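Local coordinates for putative exported protein (Burkholderia pseudomallei, PDB 4JGB) that probably binds NAD or NADP through a Rossmann-type domain and may act as an oxidoreductase, at residues Gln66-Ala72 and Val99-Val105; Val91-Arg95 and Leu143-Leu149. All blocks are in the same frame, centred on the assembly; numbering follows the deposited sequence. Where two conformers were deposited one is given.

Contact 1: Gln66-Ala72 and Val99-Val105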
loop_
_atom_site.group_PDB
_atom_site.type_symbol
_atom_site.label_atom_id
_atom_site.label_comp_id
_atom_site.label_asym_id
_atom_site.label_seq_id
_atom_site.Cartn_x
_atom_site.Cartn_y
_atom_site.Cartn_z
ATOM N N GLN A 66 8.201 -12.084 10.937
ATOM C CA GLN A 66 8.245 -11.365 9.647
ATOM C C GLN A 66 9.052 -10.064 9.763
ATOM O O GLN A 66 9.056 -9.412 10.828
ATOM C CB GLN A 66 6.831 -11.056 9.129
ATOM C CG GLN A 66 5.916 -12.262 8.898
ATOM C CD GLN A 66 6.379 -13.166 7.755
ATOM O OE1 GLN A 66 7.067 -12.728 6.834
ATOM N NE2 GLN A 66 6.013 -14.446 7.825
ATOM N N ASP A 67 9.735 -9.689 8.682
ATOM C CA ASP A 67 10.449 -8.388 8.663
ATOM C C ASP A 67 9.515 -7.238 8.341
ATOM O O ASP A 67 9.692 -6.123 8.847
ATOM C CB ASP A 67 11.605 -8.387 7.659
ATOM C CG ASP A 67 12.615 -9.436 7.956
ATOM O OD1 ASP A 67 13.087 -9.454 9.099
ATOM O OD2 ASP A 67 12.930 -10.239 7.053
ATOM N N VAL A 68 8.519 -7.501 7.493
ATOM C CA VAL A 68 7.696 -6.433 6.925
ATOM C C VAL A 68 6.252 -6.927 6.841
ATOM O O VAL A 68 5.989 -8.054 6.427
ATOM C CB VAL A 68 8.216 -6.051 5.514
ATOM C CG1 VAL A 68 7.308 -5.044 4.769
ATOM C CG2 VAL A 68 9.665 -5.569 5.602
ATOM N N VAL A 69 5.303 -6.083 7.208
ATOM C CA VAL A 69 3.921 -6.418 6.858
ATOM C C VAL A 69 3.380 -5.392 5.845
ATOM O O VAL A 69 3.537 -4.170 6.022
ATOM C CB VAL A 69 3.047 -6.596 8.114
ATOM C CG1 VAL A 69 2.894 -5.269 8.836
ATOM C CG2 VAL A 69 1.682 -7.129 7.740
ATOM N N ALA A 70 2.787 -5.883 4.758
ATOM C CA ALA A 70 2.193 -4.990 3.731
ATOM C C ALA A 70 0.711 -5.291 3.476
ATOM O O ALA A 70 0.280 -6.441 3.508
ATOM C CB ALA A 70 3.003 -5.052 2.410
ATOM N N SER A 71 -0.069 -4.255 3.208
ATOM C CA SER A 71 -1.458 -4.442 2.820
ATOM C C SER A 71 -1.667 -3.892 1.397
ATOM O O SER A 71 -1.378 -2.720 1.126
ATOM C CB SER A 71 -2.386 -3.775 3.852
ATOM O OG SER A 71 -3.675 -3.511 3.316
ATOM N N ALA A 72 -2.190 -4.736 0.514
ATOM C CA ALA A 72 -2.234 -4.452 -0.927
ATOM C C ALA A 72 -3.629 -4.477 -1.519
ATOM O O ALA A 72 -3.792 -4.603 -2.733
ATOM C CB ALA A 72 -1.357 -5.439 -1.678
ATOM N N VAL A 99 6.994 -6.201 14.701
ATOM C CA VAL A 99 7.349 -5.908 13.310
ATOM C C VAL A 99 7.371 -4.389 13.116
ATOM O O VAL A 99 6.408 -3.696 13.442
ATOM C CB VAL A 99 6.340 -6.558 12.330
ATOM C CG1 VAL A 99 6.527 -6.031 10.895
ATOM C CG2 VAL A 99 6.442 -8.087 12.412
ATOM N N LYS A 100 8.480 -3.871 12.612
ATOM C CA LYS A 100 8.676 -2.437 12.582
ATOM C C LYS A 100 8.257 -1.839 11.235
ATOM O O LYS A 100 7.759 -0.711 11.171
ATOM C CB LYS A 100 10.140 -2.117 12.910
ATOM C CG LYS A 100 10.445 -0.635 13.077
ATOM C CD LYS A 100 10.419 -0.218 14.537
ATOM C CE LYS A 100 10.861 1.232 14.674
ATOM N NZ LYS A 100 12.139 1.482 13.940
ATOM N N ARG A 101 8.448 -2.596 10.160
ATOM C CA ARG A 101 8.196 -2.061 8.831
ATOM C C ARG A 101 6.807 -2.469 8.360
ATOM O O ARG A 101 6.496 -3.657 8.295
ATOM C CB ARG A 101 9.304 -2.510 7.856
ATOM C CG ARG A 101 9.257 -1.820 6.497
ATOM C CD ARG A 101 9.698 -0.385 6.634
ATOM N NE ARG A 101 9.914 0.253 5.350
ATOM C CZ ARG A 101 9.197 1.260 4.892
ATOM N NH1 ARG A 101 8.167 1.737 5.600
ATOM N NH2 ARG A 101 9.512 1.772 3.707
ATOM N N VAL A 102 5.981 -1.456 8.080
ATOM C CA VAL A 102 4.583 -1.581 7.635
ATOM C C VAL A 102 4.385 -0.749 6.351
ATOM O O VAL A 102 4.612 0.460 6.357
ATOM C CB VAL A 102 3.593 -1.031 8.714
ATOM C CG1 VAL A 102 2.139 -1.078 8.236
ATOM C CG2 VAL A 102 3.725 -1.771 10.044
ATOM N N VAL A 103 3.967 -1.374 5.247
ATOM C CA VAL A 103 3.734 -0.591 4.021
ATOM C C VAL A 103 2.316 -0.851 3.518
ATOM O O VAL A 103 1.923 -2.012 3.330
ATOM C CB VAL A 103 4.771 -0.836 2.879
ATOM C CG1 VAL A 103 4.510 0.093 1.682
ATOM C CG2 VAL A 103 6.198 -0.625 3.363
ATOM N N VAL A 104 1.545 0.219 3.329
ATOM C CA VAL A 104 0.139 0.064 2.889
ATOM C C VAL A 104 -0.133 0.779 1.564
ATOM O O VAL A 104 0.438 1.827 1.271
ATOM C CB VAL A 104 -0.898 0.459 4.001
ATOM C CG1 VAL A 104 -0.522 -0.129 5.354
ATOM C CG2 VAL A 104 -0.999 1.959 4.197
ATOM N N VAL A 105 -0.991 0.185 0.749
ATOM C CA VAL A 105 -1.496 0.832 -0.457
ATOM C C VAL A 105 -2.416 1.961 -0.002
ATOM O O VAL A 105 -3.357 1.741 0.750
ATOM C CB VAL A 105 -2.212 -0.195 -1.394
ATOM C CG1 VAL A 105 -3.019 0.491 -2.518
ATOM C CG2 VAL A 105 -1.185 -1.159 -2.005
HETATM O O HOH W 1 10.766 -4.851 10.798
#

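Contact 2: Val91-Arg95 and Leu143-Leu149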
loop_
_atom_site.group_PDB
_atom_site.type_symbol
_atom_site.label_atom_id
_atom_site.label_comp_id
_atom_site.label_asym_id
_atom_site.label_seq_id
_atom_site.Cartn_x
_atom_site.Cartn_y
_atom_site.Cartn_z
ATOM N N VAL A 91 -1.420 -1.779 12.204
ATOM C CA VAL A 91 -0.528 -1.118 13.158
ATOM C C VAL A 91 -0.537 -1.874 14.477
ATOM O O VAL A 91 0.527 -2.109 15.059
ATOM C CB VAL A 91 -0.948 0.339 13.424
ATOM C CG1 VAL A 91 -0.233 0.884 14.655
ATOM C CG2 VAL A 91 -0.695 1.213 12.206
ATOM N N ASP A 92 -1.724 -2.258 14.949
ATOM C CA ASP A 92 -1.819 -2.981 16.249
ATOM C C ASP A 92 -1.110 -4.353 16.177
ATOM O O ASP A 92 -0.337 -4.739 17.070
ATOM C CB ASP A 92 -3.295 -3.124 16.666
ATOM C CG ASP A 92 -3.465 -3.938 17.925
ATOM O OD1 ASP A 92 -2.867 -3.562 18.948
ATOM O OD2 ASP A 92 -4.181 -4.966 17.889
ATOM N N GLY A 93 -1.368 -5.081 15.091
ATOM C CA GLY A 93 -0.691 -6.355 14.816
ATOM C C GLY A 93 0.812 -6.197 14.761
ATOM O O GLY A 93 1.543 -6.950 15.401
ATOM N N ALA A 94 1.286 -5.217 13.994
ATOM C CA ALA A 94 2.736 -5.031 13.851
ATOM C C ALA A 94 3.358 -4.769 15.209
ATOM O O ALA A 94 4.345 -5.404 15.556
ATOM C CB ALA A 94 3.062 -3.896 12.882
ATOM N N ARG A 95 2.780 -3.838 15.979
ATOM C CA ARG A 95 3.246 -3.557 17.357
ATOM C C ARG A 95 3.303 -4.809 18.237
ATOM O O ARG A 95 4.320 -5.074 18.905
ATOM C CB ARG A 95 2.336 -2.511 18.018
ATOM C CG ARG A 95 2.542 -1.089 17.497
ATOM C CD ARG A 95 1.450 -0.147 17.978
ATOM N NE ARG A 95 1.877 1.248 17.884
ATOM C CZ ARG A 95 1.050 2.283 18.001
ATOM N NH1 ARG A 95 -0.236 2.070 18.188
ATOM N NH2 ARG A 95 1.512 3.528 17.904
ATOM N N LEU A 143 -2.490 7.058 10.726
ATOM C CA LEU A 143 -1.072 6.721 10.645
ATOM C C LEU A 143 -0.103 7.863 11.020
ATOM O O LEU A 143 0.998 7.603 11.521
ATOM C CB LEU A 143 -0.748 6.182 9.246
ATOM C CG LEU A 143 -1.241 4.782 8.923
ATOM C CD1 LEU A 143 -1.121 4.551 7.413
ATOM C CD2 LEU A 143 -0.467 3.714 9.705
ATOM N N SER A 144 -0.502 9.117 10.790
ATOM C CA SER A 144 0.318 10.283 11.166
ATOM C C SER A 144 0.483 10.405 12.683
ATOM O O SER A 144 1.379 11.107 13.174
ATOM C CB SER A 144 -0.291 11.577 10.605
ATOM O OG SER A 144 -0.593 11.439 9.232
ATOM N N THR A 145 -0.386 9.742 13.442
ATOM C CA THR A 145 -0.239 9.739 14.914
ATOM C C THR A 145 0.701 8.611 15.379
ATOM O O THR A 145 0.974 8.443 16.578
ATOM C CB THR A 145 -1.602 9.594 15.625
ATOM O OG1 THR A 145 -2.097 8.264 15.416
ATOM C CG2 THR A 145 -2.618 10.621 15.059
ATOM N N VAL A 146 1.192 7.820 14.438
ATOM C CA VAL A 146 1.951 6.660 14.828
ATOM C C VAL A 146 3.411 7.020 14.590
ATOM O O VAL A 146 3.833 7.201 13.441
ATOM C CB VAL A 146 1.489 5.422 14.040
ATOM C CG1 VAL A 146 2.416 4.231 14.271
ATOM C CG2 VAL A 146 0.024 5.089 14.366
ATOM N N GLN A 147 4.163 7.114 15.682
ATOM C CA GLN A 147 5.555 7.557 15.632
ATOM C C GLN A 147 6.517 6.397 15.780
ATOM O O GLN A 147 7.701 6.514 15.462
ATOM C CB GLN A 147 5.827 8.551 16.773
ATOM C CG GLN A 147 4.970 9.817 16.743
ATOM C CD GLN A 147 5.594 10.928 15.914
ATOM O OE1 GLN A 147 5.690 10.837 14.686
ATOM N NE2 GLN A 147 6.025 12.000 16.590
ATOM N N ASP A 148 6.012 5.289 16.302
ATOM C CA ASP A 148 6.875 4.232 16.781
ATOM C C ASP A 148 7.052 3.071 15.769
ATOM O O ASP A 148 7.772 2.112 16.045
ATOM C CB ASP A 148 6.318 3.716 18.108
ATOM C CG ASP A 148 4.938 3.101 17.951
ATOM O OD1 ASP A 148 3.958 3.820 17.653
ATOM O OD2 ASP A 148 4.839 1.889 18.086
ATOM N N LEU A 149 6.355 3.117 14.638
ATOM C CA LEU A 149 6.563 2.130 13.571
ATOM C C LEU A 149 7.127 2.841 12.333
ATOM O O LEU A 149 6.866 4.034 12.145
ATOM C CB LEU A 149 5.224 1.469 13.185
ATOM C CG LEU A 149 4.364 0.667 14.167
ATOM C CD1 LEU A 149 3.109 0.157 13.459
ATOM C CD2 LEU A 149 5.154 -0.500 14.711
#

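Contact 1: Gln66-Ala72 and Val99-Val105
Four backbone hydrogen bonds join these two parallel strands. V69 N donates to R101 O (2.9 Å) and V69 O accepts from V103 N (2.9 Å); two residues on, S71 N donates to V103 O (3.0 Å) and S71 O accepts from V105 N (3.0 Å). V69 and S71 thus each bond through both N and O to residues two apart on the partner, as parallel pairing requires, while V68 and A70 turn their backbone bonds to strand 7-11. The axes of strands 68-71 and 101-105 approach to 4.7 Å, with 11° between their directions. CA-H...O contacts add to the seam, the shortest from A70 CA to V103 O at 3.0 Å. Just ahead of both strands a water links D67 O, to which it donates (2.6 Å), and K100 N, from which it accepts (3.1 Å).

Packing follows the two faces of the sheet. V69, S71, V102 and V104 lie on the face toward helix 83-97, where V69 CG1 meets V102 CG2 at 3.8 Å; A70 and V103 lie on the other, against F195 of helix 188-201. Beta-branched valine favours extended backbone and fills a face compactly, whereas the small side chain of A70 is consistent with the close approach of F195. V99, just ahead of its strand, places CG2 3.3 Å from Q66 O. R101 carries its guanidinium away from strand 68-71, to D150, T152 and E198.

With peptide groups bonded to each other and mostly aliphatic side chains on both faces, the pair can lie buried at the centre of the sheet at little polar cost.

Contact 2: Val91-Arg95 and Leu143-Leu149
This is a helix-to-loop contact on one side of the central sheet: one turn near the C-terminal end of helix 83-97 packs against the connection leading from helix 130-143 to strand 150-155. Its inner part is apolar. V91 is the hub, with CG2 3.5 Å from L143 CD2 and CG1 3.6 Å from L149 CD1; the same CG1 lies 4.2 Å from V146 CG2. One turn on, A94 CB touches L149 CD1 at 4.1 Å, its small methyl allowing the helix to sit close to the sheet, where both A94 and L149 also meet V102. Leucine suits position 149 because its CD1 touches V91 and A94 alike, and L149 CD2 packs on R95 CG at 3.9 Å.

The exposed margin is closed by a salt bridge. R95 NH2 approaches D148 OD1 at a very short 2.5 Å, and R95 NE donates to D148 OD2 at 3.0 Å, so the carboxylate meets the edge of the guanidinium with both oxygens. Arginine fits here because its aliphatic stem can lie over L149 while its charged end stays at the surface; V146 CG1 is 3.8 Å from R95 NH2.

The loop includes a type I beta turn, L143 to V146, after which the CA-to-CB bond of V146 points toward helix 83-97. A helix packed on the chain that returns from the next helix to the neighbouring parallel strand of the sheet is the layered alpha/beta arrangement of the Rossmann fold.

In the fold
Helix 83-97, which supplies V91-R95 to contact 2, connects the two strands of contact 1, completing the beta-alpha-beta unit 68-71, 83-97, 101-105. Contact 1 lies deep in the sheet, its centre about 9 Å from the centre of the chain, and relies on backbone pairing; contact 2, its centre about 15 Å from that point, depends on side chains, apolar inside and with a salt bridge at the exposed margin. The contact centres are about 11 Å apart and the contacts touch directly: V102 CG2 lies 3.6 Å from A94 CB, and V99 N makes a probable hydrogen bond to A94 O at 2.9 Å. Contact 2 also leads into strand 150-155, the sheet neighbour of 101-105, so together they tie successive units of the fold.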